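Local coordinates for protein superoxide dismutase (Anaplasma phagocytophilum, PDB 3JS4) that probably converts superoxide radicals into molecular oxygen and hydrogen peroxide by alternately reducing and oxidising an iron ion at its active site, at residues W152-E157 and Q177-L182; R121-H126 and K160-V165; F146-V151 and T167-S172; N115-L120 and L212-V217; A137-G142 and L199-I204. All blocks are in the same frame, centred on the assembly; numbering follows the deposited sequence.

Contact 1. Residues W152-E157 and Q177-L182. With NA (sodium ion), chain F.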
# COMPACT_ATOMS: atom_id res chain seq x y z
N TRP A 152 0.87 -6.61 1.72
CA TRP A 152 -0.24 -6.11 2.54
C TRP A 152 -0.35 -6.81 3.89
O TRP A 152 -0.31 -8.05 3.96
CB TRP A 152 -1.58 -6.28 1.80
CG TRP A 152 -1.54 -5.77 0.39
CD1 TRP A 152 -1.06 -6.42 -0.70
CD2 TRP A 152 -1.97 -4.47 -0.06
NE1 TRP A 152 -1.16 -5.61 -1.82
CE2 TRP A 152 -1.71 -4.41 -1.45
CE3 TRP A 152 -2.54 -3.36 0.57
CZ2 TRP A 152 -2.03 -3.29 -2.23
CZ3 TRP A 152 -2.85 -2.22 -0.22
CH2 TRP A 152 -2.59 -2.21 -1.59
N LEU A 153 -0.54 -6.03 4.95
CA LEU A 153 -1.12 -6.53 6.19
C LEU A 153 -2.63 -6.37 6.05
O LEU A 153 -3.12 -5.27 5.76
CB LEU A 153 -0.61 -5.77 7.43
CG LEU A 153 -1.19 -6.18 8.79
CD1 LEU A 153 -0.95 -7.69 9.06
CD2 LEU A 153 -0.62 -5.33 9.96
N VAL A 154 -3.37 -7.46 6.21
CA VAL A 154 -4.82 -7.41 6.05
C VAL A 154 -5.52 -8.06 7.21
O VAL A 154 -4.91 -8.87 7.93
CB VAL A 154 -5.31 -8.11 4.74
CG1 VAL A 154 -4.65 -7.46 3.52
CG2 VAL A 154 -5.05 -9.64 4.78
N TYR A 155 -6.80 -7.71 7.38
CA TYR A 155 -7.68 -8.49 8.24
C TYR A 155 -8.58 -9.39 7.38
O TYR A 155 -9.36 -8.91 6.57
CB TYR A 155 -8.52 -7.61 9.16
CG TYR A 155 -9.45 -8.42 10.04
CD1 TYR A 155 -8.99 -9.04 11.19
CD2 TYR A 155 -10.79 -8.60 9.70
CE1 TYR A 155 -9.83 -9.80 11.99
CE2 TYR A 155 -11.65 -9.36 10.49
CZ TYR A 155 -11.15 -9.96 11.63
OH TYR A 155 -11.97 -10.71 12.43
N ASP A 156 -8.44 -10.70 7.59
CA ASP A 156 -9.14 -11.72 6.82
C ASP A 156 -10.40 -12.07 7.59
O ASP A 156 -10.34 -12.69 8.67
CB ASP A 156 -8.23 -12.95 6.66
CG ASP A 156 -8.86 -14.07 5.84
OD1 ASP A 156 -8.20 -14.55 4.90
OD2 ASP A 156 -10.01 -14.47 6.11
N GLU A 157 -11.54 -11.65 7.04
CA GLU A 157 -12.83 -11.84 7.70
C GLU A 157 -13.23 -13.29 7.93
O GLU A 157 -13.95 -13.58 8.89
CB GLU A 157 -13.93 -11.11 6.93
CG GLU A 157 -13.84 -9.60 7.11
CD GLU A 157 -14.63 -8.82 6.06
OE1 GLU A 157 -15.54 -9.41 5.43
OE2 GLU A 157 -14.33 -7.62 5.86
N GLN A 177 -12.81 -10.31 -2.01
CA GLN A 177 -13.89 -10.20 -1.03
C GLN A 177 -13.38 -10.73 0.31
O GLN A 177 -12.62 -11.71 0.35
CB GLN A 177 -15.13 -10.98 -1.51
N GLY A 178 -13.79 -10.09 1.41
CA GLY A 178 -13.48 -10.56 2.76
C GLY A 178 -12.05 -10.31 3.24
O GLY A 178 -11.58 -10.99 4.14
N GLN A 179 -11.38 -9.33 2.64
CA GLN A 179 -9.99 -9.04 2.95
C GLN A 179 -9.80 -7.53 3.10
O GLN A 179 -9.79 -6.79 2.10
CB GLN A 179 -9.12 -9.59 1.82
CG GLN A 179 -7.68 -9.76 2.17
CD GLN A 179 -6.88 -10.39 1.04
OE1 GLN A 179 -6.45 -11.54 1.14
NE2 GLN A 179 -6.68 -9.63 -0.04
N LEU A 180 -9.72 -7.05 4.34
CA LEU A 180 -9.66 -5.62 4.59
C LEU A 180 -8.20 -5.17 4.68
O LEU A 180 -7.47 -5.63 5.56
CB LEU A 180 -10.42 -5.26 5.88
CG LEU A 180 -10.29 -3.82 6.40
CD1 LEU A 180 -11.24 -2.86 5.68
CD2 LEU A 180 -10.52 -3.77 7.91
N PRO A 181 -7.76 -4.28 3.76
CA PRO A 181 -6.35 -3.85 3.82
C PRO A 181 -6.11 -2.91 4.99
O PRO A 181 -6.96 -2.06 5.28
CB PRO A 181 -6.13 -3.11 2.48
CG PRO A 181 -7.50 -2.69 2.03
CD PRO A 181 -8.49 -3.69 2.62
N LEU A 182 -4.96 -3.06 5.64
CA LEU A 182 -4.59 -2.25 6.80
C LEU A 182 -3.33 -1.42 6.61
O LEU A 182 -3.23 -0.31 7.14
CB LEU A 182 -4.42 -3.14 8.04
CG LEU A 182 -5.56 -4.08 8.43
CD1 LEU A 182 -5.16 -4.99 9.61
CD2 LEU A 182 -6.86 -3.31 8.75
NA NA F . -11.16 -6.67 -0.04
O HOH W 1 -11.98 -13.77 4.00
O HOH W 2 -5.98 -13.02 3.69
O HOH W 3 -13.02 -7.11 1.22
O HOH W 4 -11.40 -4.44 0.48
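Tyr155 and Leu180 form an antiparallel hydrogen-bonded pair between strands 149-156 and 179-186. Tyr155 N gives its hydrogen to Leu180 O at 2.8 Å, in the carbonyl plane, and Leu180 N returns a nearly straight bond to Tyr155 O, with an N-H...O angle of 172°. Leu182 N to Leu153 O continues the pattern at one end, and Glu157 N to Gly178 O, 3.0 Å, at the other. The side chains of Val154, Asp156, Gln179 and Pro181 share one face of the sheet. There Gln179 CG, anti to its backbone N (chi1 -161°), starts an extended chain and lies 3.7 Å from Val154 CG2. On the face of Tyr155 and Leu180, Leu182 CD1 reaches Tyr155 CB. One water donates to Asp156 OD2 and Gly178 O, another joins Asp156 OD1 to Gln179 OE1. Farther out, Ala159 N also bonds Asp156 OD2, while Arg220 NE donates to Pro181 O. The carbonyl of Gln179 turns away from the neighbouring strand, and its O binds a sodium ion at 2.5 Å, with two waters and the carbonyl oxygens of Pro173 and Thr176. Binding by backbone carbonyl oxygens and water suits a hard, singly charged cation, and it ties the start of strand 179-186 to the loop before it.

Contact 2. Residues R121-H126 and K160-V165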
# COMPACT_ATOMS: atom_id res chain seq x y z
N ARG A 121 -1.46 -6.02 20.35
CA ARG A 121 -0.58 -7.13 20.72
C ARG A 121 -1.22 -8.52 20.60
O ARG A 121 -0.66 -9.40 19.95
CB ARG A 121 0.01 -6.92 22.12
CG ARG A 121 1.07 -7.95 22.55
CD ARG A 121 1.56 -7.71 24.00
NE ARG A 121 0.44 -7.62 24.94
CZ ARG A 121 -0.23 -8.67 25.43
NH1 ARG A 121 0.11 -9.92 25.11
NH2 ARG A 121 -1.23 -8.46 26.27
N GLU A 122 -2.38 -8.72 21.23
CA GLU A 122 -3.06 -10.02 21.24
C GLU A 122 -3.42 -10.51 19.85
O GLU A 122 -3.22 -11.68 19.52
CB GLU A 122 -4.36 -9.98 22.04
CG GLU A 122 -4.21 -9.96 23.53
CD GLU A 122 -5.57 -9.85 24.20
OE1 GLU A 122 -6.58 -9.71 23.48
OE2 GLU A 122 -5.63 -9.91 25.45
N MET A 123 -3.99 -9.61 19.04
CA MET A 123 -4.34 -9.95 17.68
C MET A 123 -3.10 -10.35 16.87
O MET A 123 -3.16 -11.26 16.06
CB MET A 123 -5.06 -8.80 17.01
CG MET A 123 -5.69 -9.16 15.72
SD MET A 123 -6.87 -7.90 15.25
CE MET A 123 -8.29 -8.45 16.19
N ILE A 124 -1.98 -9.64 17.10
CA ILE A 124 -0.72 -9.95 16.43
C ILE A 124 -0.24 -11.34 16.86
O ILE A 124 0.12 -12.17 16.03
CB ILE A 124 0.38 -8.88 16.73
CG1 ILE A 124 0.10 -7.56 16.01
CG2 ILE A 124 1.77 -9.40 16.35
CD1 ILE A 124 0.48 -7.56 14.54
N GLU A 125 -0.25 -11.57 18.16
CA GLU A 125 0.17 -12.84 18.76
C GLU A 125 -0.69 -14.01 18.33
O GLU A 125 -0.17 -15.07 17.99
CB GLU A 125 0.22 -12.73 20.29
CG GLU A 125 1.62 -12.50 20.81
CD GLU A 125 1.68 -11.76 22.14
OE1 GLU A 125 0.81 -11.98 23.01
OE2 GLU A 125 2.62 -10.96 22.31
N HIS A 126 -2.01 -13.81 18.37
CA HIS A 126 -2.98 -14.78 17.86
C HIS A 126 -2.75 -15.15 16.40
O HIS A 126 -2.77 -16.33 16.05
CB HIS A 126 -4.41 -14.23 18.05
CG HIS A 126 -5.47 -15.01 17.33
ND1 HIS A 126 -5.76 -16.32 17.63
CD2 HIS A 126 -6.31 -14.65 16.33
CE1 HIS A 126 -6.74 -16.74 16.84
NE2 HIS A 126 -7.08 -15.75 16.04
N LYS A 160 -10.82 -14.68 10.78
CA LYS A 160 -10.86 -13.82 11.96
C LYS A 160 -9.46 -13.55 12.52
O LYS A 160 -9.22 -13.66 13.72
CB LYS A 160 -11.80 -14.38 13.05
CG LYS A 160 -13.19 -13.82 12.99
CD LYS A 160 -14.10 -14.64 12.11
CE LYS A 160 -15.27 -13.81 11.62
NZ LYS A 160 -15.39 -12.52 12.36
N ALA A 161 -8.54 -13.19 11.63
CA ALA A 161 -7.16 -13.00 12.02
C ALA A 161 -6.51 -12.08 11.01
O ALA A 161 -7.03 -11.91 9.90
CB ALA A 161 -6.43 -14.35 12.08
N LEU A 162 -5.39 -11.48 11.42
CA LEU A 162 -4.53 -10.73 10.53
C LEU A 162 -3.79 -11.73 9.65
O LEU A 162 -3.53 -12.87 10.07
CB LEU A 162 -3.53 -9.88 11.33
CG LEU A 162 -4.09 -8.89 12.36
CD1 LEU A 162 -2.94 -8.30 13.18
CD2 LEU A 162 -4.89 -7.76 11.70
N LYS A 163 -3.51 -11.32 8.41
CA LYS A 163 -2.71 -12.11 7.48
C LYS A 163 -1.76 -11.18 6.74
O LYS A 163 -2.04 -9.98 6.62
CB LYS A 163 -3.61 -12.79 6.44
CG LYS A 163 -4.61 -13.84 6.96
CD LYS A 163 -3.93 -15.10 7.42
CE LYS A 163 -4.93 -16.03 8.12
NZ LYS A 163 -4.24 -17.27 8.57
N VAL A 164 -0.66 -11.72 6.24
CA VAL A 164 0.16 -11.02 5.25
C VAL A 164 -0.04 -11.67 3.88
O VAL A 164 0.06 -12.90 3.76
CB VAL A 164 1.63 -11.03 5.65
CG1 VAL A 164 2.48 -10.33 4.57
CG2 VAL A 164 1.84 -10.34 7.03
N VAL A 165 -0.36 -10.86 2.86
CA VAL A 165 -0.43 -11.37 1.49
C VAL A 165 0.33 -10.44 0.55
O VAL A 165 0.49 -9.27 0.85
CB VAL A 165 -1.90 -11.54 0.96
CG1 VAL A 165 -2.70 -12.54 1.82
CG2 VAL A 165 -2.65 -10.18 0.90
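Leu162 points from its strand toward the helix and is received by Met123 and Ile124. Its CG stands anti to its own carbonyl carbon (chi1 -56°), which presents both methyl branches to the helix: CD1 meets Ile124 CD1 at 3.8 Å, and CD2 lies 4.1 Å from Met123 SD. Met123 crosses Leu162 at about a right angle. Its first torsion (chi1 -168°) swings CG away from the backbone N and sets it 3.7 Å from Leu162 CG, the closest approach of the pair; the chain runs on extended to the sulfur, and a bend at chi3 turns the terminal methyl away from the leucine. Ile124 starts out away from the strand, and its CG1 arm has to bring CD1 back to the leucine. In the C-terminal alpha/beta domain of this iron superoxide dismutase, helix 118-128 thus packs against an outer strand of the three-stranded antiparallel sheet, with the short segment axes 7.6 Å apart at 61°. The strand begins at a G1 beta bulge, where Lys160 and Ala161 both face Asp156. There the ring of His126 turns its edge to Lys160 O, the nearest ring atom, NE2, standing 3.8 Å away. Between these two patches, Ser127 OG makes hydrogen bonds with Leu162 N and with Met123 O.

Contact 3. Residues F146-V151 and T167-S172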
# COMPACT_ATOMS: atom_id res chain seq x y z
N PHE A 146 7.82 -11.94 -6.78
CA PHE A 146 8.78 -11.86 -7.87
C PHE A 146 8.33 -10.78 -8.86
O PHE A 146 7.15 -10.72 -9.23
CB PHE A 146 8.90 -13.26 -8.51
CG PHE A 146 9.84 -13.35 -9.69
CD1 PHE A 146 11.22 -13.14 -9.53
CD2 PHE A 146 9.36 -13.72 -10.95
CE1 PHE A 146 12.09 -13.26 -10.63
CE2 PHE A 146 10.23 -13.84 -12.05
CZ PHE A 146 11.59 -13.60 -11.89
N GLY A 147 9.26 -9.93 -9.28
CA GLY A 147 8.89 -8.78 -10.11
C GLY A 147 8.29 -7.65 -9.28
O GLY A 147 8.63 -7.49 -8.09
N SER A 148 7.40 -6.88 -9.90
CA SER A 148 6.82 -5.69 -9.27
C SER A 148 5.58 -6.07 -8.45
O SER A 148 4.86 -6.99 -8.83
CB SER A 148 6.38 -4.69 -10.36
OG SER A 148 7.44 -4.41 -11.28
N GLY A 149 5.33 -5.35 -7.36
CA GLY A 149 4.13 -5.57 -6.57
C GLY A 149 4.09 -4.92 -5.20
O GLY A 149 4.79 -3.93 -4.95
N TRP A 150 3.26 -5.50 -4.32
CA TRP A 150 2.92 -4.90 -3.04
C TRP A 150 2.79 -5.99 -1.96
O TRP A 150 2.31 -7.10 -2.23
CB TRP A 150 1.56 -4.17 -3.13
CG TRP A 150 1.57 -3.07 -4.15
CD1 TRP A 150 1.34 -3.20 -5.49
CD2 TRP A 150 1.85 -1.67 -3.92
NE1 TRP A 150 1.45 -1.96 -6.11
CE2 TRP A 150 1.77 -1.01 -5.17
CE3 TRP A 150 2.14 -0.92 -2.77
CZ2 TRP A 150 1.98 0.38 -5.32
CZ3 TRP A 150 2.34 0.47 -2.92
CH2 TRP A 150 2.28 1.09 -4.19
N VAL A 151 3.17 -5.65 -0.73
CA VAL A 151 2.93 -6.50 0.43
C VAL A 151 1.86 -5.83 1.31
O VAL A 151 1.92 -4.62 1.57
CB VAL A 151 4.24 -6.72 1.20
CG1 VAL A 151 4.05 -7.54 2.47
CG2 VAL A 151 5.24 -7.39 0.26
N THR A 167 0.67 -8.96 -3.64
CA THR A 167 0.04 -8.88 -4.95
C THR A 167 1.06 -8.48 -6.03
O THR A 167 2.10 -7.86 -5.74
CB THR A 167 -1.11 -7.88 -4.94
OG1 THR A 167 -0.61 -6.58 -4.54
CG2 THR A 167 -2.23 -8.35 -3.98
N ALA A 168 0.73 -8.85 -7.26
CA ALA A 168 1.53 -8.47 -8.44
C ALA A 168 1.09 -7.11 -8.99
O ALA A 168 -0.09 -6.79 -9.00
CB ALA A 168 1.40 -9.56 -9.54
N ASN A 169 2.07 -6.34 -9.46
CA ASN A 169 1.84 -5.15 -10.28
C ASN A 169 0.92 -4.16 -9.58
O ASN A 169 1.33 -3.58 -8.57
CB ASN A 169 1.40 -5.56 -11.68
CG ASN A 169 2.45 -6.41 -12.39
OD1 ASN A 169 3.66 -6.28 -12.13
ND2 ASN A 169 2.00 -7.27 -13.28
N ALA A 170 -0.33 -4.01 -10.05
CA ALA A 170 -1.27 -3.08 -9.41
C ALA A 170 -2.40 -3.73 -8.58
O ALA A 170 -3.25 -3.01 -8.03
CB ALA A 170 -1.88 -2.10 -10.44
N ASP A 171 -2.41 -5.06 -8.50
CA ASP A 171 -3.42 -5.81 -7.75
C ASP A 171 -3.37 -5.43 -6.26
O ASP A 171 -2.32 -5.09 -5.73
CB ASP A 171 -3.21 -7.32 -7.92
CG ASP A 171 -3.50 -7.81 -9.34
OD1 ASP A 171 -3.90 -7.01 -10.21
OD2 ASP A 171 -3.30 -9.01 -9.59
N SER A 172 -4.53 -5.48 -5.60
CA SER A 172 -4.66 -5.12 -4.20
C SER A 172 -5.84 -5.89 -3.59
O SER A 172 -6.63 -6.52 -4.33
CB SER A 172 -4.91 -3.63 -4.03
OG SER A 172 -6.27 -3.33 -4.36
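Trp150 pairs with Thr167 across the beta hairpin of strands 149-156 and 161-168: Trp150 N bonds Thr167 O at 3.0 Å, and Thr167 N bonds Trp150 O at 2.9 Å. From this backbone the indole can be followed outward. CB lies 3.5 Å from Thr167 OG1, whose side chain it crosses at a slant. With CG anti to the carbonyl carbon (chi1 -60°), the ring then runs beside residues 169-171: CD1 comes to 3.1 Å from Asn169 O and NE1 to 2.9 Å from the same oxygen, which sits at the ring edge, in plane. Beyond the hairpin, NE1 has a weak hydrogen bond to Gln97 OE1, the ring meets His101 edge-to-face, and Trp188 NE1 bonds Asn169 O. Two further bonds shape the turn that carries this oxygen. Asn169 N reaches Ser148 O almost straight, though from above the carbonyl plane, and Asp171 N closes a type II' turn on Ala168 O. Thr167 OG1 adds a bond of 2.6 Å to Asp171 O and receives one from Trp152 NE1. The Trp150 side chain comes within about 4 Å of the iron, so the hairpin lays a mostly apolar indole against the ligands His101 and Asp186, with its one polar atom, NE1, turned toward Asn169 O and Gln97 OE1.

Contact 4. Residues N115-L120 and L212-V217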
# COMPACT_ATOMS: atom_id res chain seq x y z
N ASN A 115 7.72 -2.11 17.73
CA ASN A 115 6.67 -2.99 18.24
C ASN A 115 5.27 -2.38 18.13
O ASN A 115 5.11 -1.16 18.23
CB ASN A 115 6.99 -3.43 19.68
CG ASN A 115 8.29 -4.25 19.77
OD1 ASN A 115 8.63 -4.98 18.84
ND2 ASN A 115 9.01 -4.13 20.89
N PRO A 116 4.25 -3.23 17.89
CA PRO A 116 2.88 -2.71 17.83
C PRO A 116 2.41 -2.18 19.20
O PRO A 116 2.88 -2.64 20.24
CB PRO A 116 2.06 -3.92 17.39
CG PRO A 116 2.90 -5.12 17.73
CD PRO A 116 4.32 -4.67 17.59
N PRO A 117 1.50 -1.20 19.19
CA PRO A 117 0.91 -0.74 20.45
C PRO A 117 0.19 -1.89 21.19
O PRO A 117 -0.20 -2.89 20.57
CB PRO A 117 -0.11 0.32 20.00
CG PRO A 117 -0.48 -0.08 18.60
CD PRO A 117 0.82 -0.63 18.01
N GLU A 118 0.05 -1.72 22.51
CA GLU A 118 -0.62 -2.66 23.41
C GLU A 118 -1.96 -3.20 22.89
O GLU A 118 -2.23 -4.41 22.97
CB GLU A 118 -0.79 -2.04 24.81
N LYS A 119 -2.79 -2.31 22.34
CA LYS A 119 -4.14 -2.69 21.90
C LYS A 119 -4.15 -3.58 20.64
O LYS A 119 -5.19 -4.10 20.26
CB LYS A 119 -5.05 -1.45 21.72
N LEU A 120 -2.98 -3.75 20.01
CA LEU A 120 -2.82 -4.65 18.86
C LEU A 120 -2.12 -5.97 19.19
O LEU A 120 -2.18 -6.91 18.40
CB LEU A 120 -2.04 -3.96 17.74
CG LEU A 120 -2.82 -3.33 16.58
CD1 LEU A 120 -1.91 -2.49 15.70
CD2 LEU A 120 -3.50 -4.41 15.74
N LEU A 212 6.84 1.50 9.38
CA LEU A 212 5.45 1.02 9.47
C LEU A 212 4.64 1.86 10.46
O LEU A 212 5.06 2.05 11.60
CB LEU A 212 5.37 -0.45 9.89
CG LEU A 212 4.02 -1.16 10.11
CD1 LEU A 212 3.06 -1.09 8.88
CD2 LEU A 212 4.30 -2.62 10.48
N ASN A 213 3.47 2.32 10.04
CA ASN A 213 2.64 3.16 10.87
C ASN A 213 1.54 2.33 11.54
O ASN A 213 0.49 2.04 10.94
CB ASN A 213 2.02 4.27 10.01
CG ASN A 213 1.28 5.31 10.83
OD1 ASN A 213 1.04 5.16 12.05
ND2 ASN A 213 0.92 6.41 10.16
N TRP A 214 1.81 1.95 12.79
CA TRP A 214 0.85 1.16 13.54
C TRP A 214 -0.41 1.96 13.89
O TRP A 214 -1.46 1.37 14.08
CB TRP A 214 1.48 0.62 14.82
CG TRP A 214 2.47 -0.49 14.65
CD1 TRP A 214 3.80 -0.45 14.96
CD2 TRP A 214 2.21 -1.82 14.17
NE1 TRP A 214 4.39 -1.68 14.70
CE2 TRP A 214 3.44 -2.53 14.21
CE3 TRP A 214 1.06 -2.48 13.70
CZ2 TRP A 214 3.56 -3.86 13.80
CZ3 TRP A 214 1.17 -3.82 13.29
CH2 TRP A 214 2.40 -4.49 13.35
N ASP A 215 -0.31 3.28 14.00
CA ASP A 215 -1.50 4.11 14.26
C ASP A 215 -2.50 3.96 13.10
O ASP A 215 -3.72 3.98 13.31
CB ASP A 215 -1.18 5.60 14.44
CG ASP A 215 -0.07 5.86 15.47
OD1 ASP A 215 0.11 5.03 16.39
OD2 ASP A 215 0.62 6.91 15.35
N PHE A 216 -1.98 3.85 11.88
CA PHE A 216 -2.84 3.68 10.72
C PHE A 216 -3.57 2.32 10.78
O PHE A 216 -4.80 2.27 10.70
CB PHE A 216 -2.05 3.86 9.41
CG PHE A 216 -2.91 3.89 8.17
CD1 PHE A 216 -3.85 4.90 7.98
CD2 PHE A 216 -2.75 2.92 7.18
CE1 PHE A 216 -4.64 4.94 6.82
CE2 PHE A 216 -3.52 2.94 6.03
CZ PHE A 216 -4.46 3.94 5.83
N VAL A 217 -2.81 1.24 10.95
CA VAL A 217 -3.34 -0.11 11.11
C VAL A 217 -4.45 -0.18 12.17
O VAL A 217 -5.57 -0.64 11.87
CB VAL A 217 -2.21 -1.07 11.52
CG1 VAL A 217 -2.75 -2.49 11.67
CG2 VAL A 217 -1.07 -1.02 10.50
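The indole nitrogen of Trp214 spends its hydrogen on Gly114 O, while Pro116 N, two residues further along that chain, lies over one face of the indole, 3.5 Å from NE1. The bond to Gly114 would hold the ring's rotation, and the ring offers this face to Pro116. CA of the proline stands 3.6 Å from the centroid of the five-membered ring, only 7° off the normal, a nearly ideal CH-pi contact, and CB lies over the middle of the indole, 3.7 Å from CE2. Leu212 CD2 covers the opposite face toward its rim, which leaves the indole sandwiched between aliphatic groups. Pro117 comes in at the root of the side chain, its CD 3.5 Å from Trp214 CB, and Leu120 reaches CE3 obliquely with CD1 at 3.6 Å. This places the entry to helix 118-128 against the first turn of helix 214-223, the last helix of the C-terminal superoxide dismutase domain. That turn opens with Asn213 as N-cap: its OD1 accepts weak bonds from Asp215 N and Phe216 N. CG of Trp214 is anti to the carbonyl carbon (chi1 -73°), which directs the ring from the start of the helix toward the two prolines. One turn on, Val217 CG1 meets the same Leu120 CD1 at 4.1 Å, the two side chains crossing at about a right angle. Ile124 and Phe134 border the indole farther along.

Contact 5. Residues A137-G142 and L199-I204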
# COMPACT_ATOMS: atom_id res chain seq x y z
N ALA A 137 6.90 -13.13 8.63
CA ALA A 137 5.90 -13.37 7.59
C ALA A 137 5.93 -12.20 6.60
O ALA A 137 5.90 -12.41 5.39
CB ALA A 137 4.52 -13.52 8.19
N PHE A 138 6.00 -10.99 7.13
CA PHE A 138 6.04 -9.80 6.32
C PHE A 138 7.29 -9.79 5.44
O PHE A 138 7.21 -9.46 4.26
CB PHE A 138 5.98 -8.55 7.20
CG PHE A 138 5.48 -7.31 6.49
CD1 PHE A 138 6.37 -6.42 5.93
CD2 PHE A 138 4.11 -7.06 6.38
CE1 PHE A 138 5.91 -5.26 5.27
CE2 PHE A 138 3.64 -5.91 5.73
CZ PHE A 138 4.56 -5.01 5.17
N THR A 139 8.44 -10.18 6.01
CA THR A 139 9.71 -10.16 5.27
C THR A 139 9.72 -11.24 4.18
O THR A 139 10.10 -10.97 3.03
CB THR A 139 10.94 -10.33 6.22
OG1 THR A 139 10.94 -9.29 7.21
CG2 THR A 139 12.26 -10.29 5.45
N THR A 140 9.25 -12.43 4.53
CA THR A 140 9.16 -13.56 3.61
C THR A 140 8.27 -13.21 2.42
O THR A 140 8.55 -13.57 1.27
CB THR A 140 8.59 -14.80 4.35
OG1 THR A 140 9.52 -15.19 5.37
CG2 THR A 140 8.35 -16.00 3.42
N SER A 141 7.17 -12.52 2.73
CA SER A 141 6.20 -12.17 1.71
C SER A 141 6.82 -11.15 0.73
O SER A 141 6.65 -11.26 -0.48
CB SER A 141 4.92 -11.64 2.34
OG SER A 141 4.02 -11.15 1.35
N GLY A 142 7.57 -10.20 1.27
CA GLY A 142 8.18 -9.20 0.41
C GLY A 142 9.25 -9.76 -0.52
O GLY A 142 9.33 -9.37 -1.67
N LEU A 199 19.17 -4.54 -3.00
CA LEU A 199 18.98 -5.16 -1.67
C LEU A 199 17.57 -4.91 -1.09
O LEU A 199 17.40 -4.12 -0.14
CB LEU A 199 20.09 -4.72 -0.67
CG LEU A 199 21.55 -4.78 -1.19
CD1 LEU A 199 22.60 -4.30 -0.16
CD2 LEU A 199 21.92 -6.17 -1.67
N ARG A 200 16.58 -5.60 -1.65
CA ARG A 200 15.20 -5.44 -1.21
C ARG A 200 15.06 -5.77 0.28
O ARG A 200 14.33 -5.09 1.00
CB ARG A 200 14.23 -6.29 -2.05
CG ARG A 200 12.77 -6.07 -1.67
CD ARG A 200 11.81 -6.99 -2.39
NE ARG A 200 11.72 -6.69 -3.82
CZ ARG A 200 10.91 -7.33 -4.66
NH1 ARG A 200 10.12 -8.29 -4.19
NH2 ARG A 200 10.87 -7.00 -5.95
N LYS A 201 15.78 -6.78 0.75
CA LYS A 201 15.73 -7.13 2.18
C LYS A 201 16.13 -5.96 3.07
O LYS A 201 15.51 -5.76 4.10
CB LYS A 201 16.58 -8.35 2.53
CG LYS A 201 16.26 -8.87 3.95
CD LYS A 201 17.05 -10.10 4.32
CE LYS A 201 16.56 -10.67 5.68
NZ LYS A 201 16.73 -9.66 6.79
N LYS A 202 17.17 -5.21 2.69
CA LYS A 202 17.58 -4.06 3.49
C LYS A 202 16.44 -3.06 3.63
O LYS A 202 16.17 -2.59 4.71
CB LYS A 202 18.83 -3.36 2.93
CG LYS A 202 19.89 -3.26 3.98
CD LYS A 202 21.06 -2.37 3.56
CE LYS A 202 21.74 -1.81 4.81
NZ LYS A 202 22.94 -0.97 4.47
N TYR A 203 15.76 -2.78 2.52
CA TYR A 203 14.58 -1.90 2.52
C TYR A 203 13.42 -2.47 3.35
O TYR A 203 12.74 -1.73 4.06
CB TYR A 203 14.11 -1.65 1.07
CG TYR A 203 12.66 -1.20 0.90
CD1 TYR A 203 12.27 0.11 1.22
CD2 TYR A 203 11.72 -2.04 0.33
CE1 TYR A 203 10.94 0.53 1.03
CE2 TYR A 203 10.41 -1.63 0.14
CZ TYR A 203 10.03 -0.34 0.47
OH TYR A 203 8.72 0.07 0.27
N ILE A 204 13.17 -3.78 3.25
CA ILE A 204 12.11 -4.40 4.07
C ILE A 204 12.44 -4.29 5.57
O ILE A 204 11.56 -4.00 6.40
CB ILE A 204 11.82 -5.87 3.67
CG1 ILE A 204 11.34 -5.95 2.21
CG2 ILE A 204 10.74 -6.48 4.58
CD1 ILE A 204 11.28 -7.35 1.65
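Ile204, Thr139 and Gly142 bury the most surface where helix 131-144 packs against helix 200-211, two helices of the C-terminal alpha/beta domain that run roughly antiparallel here, at 147° with the short segment axes 10.1 Å apart. Ile204 uses both of its branches. CG2, anti to the backbone N, lies against Thr139, 3.9 Å from both its CA and its OG1. The other arm, extended through CG1, carries CD1 to Gly142, where it rests 3.8 Å from CA. Gly142 has no side chain, and Ile204 CD1 lies directly on its backbone, close to both CA and C. Thr139 crosses Ile204 obliquely; its hydroxyl is turned back to Asn135 O in its own helix, and it meets the isoleucine as a mainly apolar surface, while Thr139 CG2 also approaches Lys201 CE at 4.3 Å. Met185 of the central sheet touches Ile204 as well. At the carbonyl of Gly142 the contact becomes polar. Arg200 is bent at chi3 (-69°), which brings its guanidinium alongside the end of helix 131-144 and the loop after it, where NH1 serves Gly142 O and Gln145 O, NH2 serves Gly147 O, and NE is held by Tyr192 OH. Its bond from NH1 to Gly142 O measures 2.9 Å, with the oxygen only 6° out of the guanidinium plane.

In the fold
All five contacts lie in the C-terminal domain, and their segments interleave along the chain. Contact 4 closes the longest loop, from 115-120 to 212-217, and contacts 1, 2, 3 and 5 are nested within it. Contacts 1 and 3 share strand 149-156, the middle strand of the sheet, with centres about 15 Å apart; contacts 2 and 3 share strand 161-168, and contacts 2 and 4 share helix 118-128, with centres about 12 Å apart. Contact 5 covers the sheet through helix 131-144, and its Arg200 NH2 reaches Gly147 O of contact 3. The centres of contacts 3 and 4 are about 24 Å apart: contact 3 lies by the iron, whereas contact 4 joins helix ends on the far side of the domain.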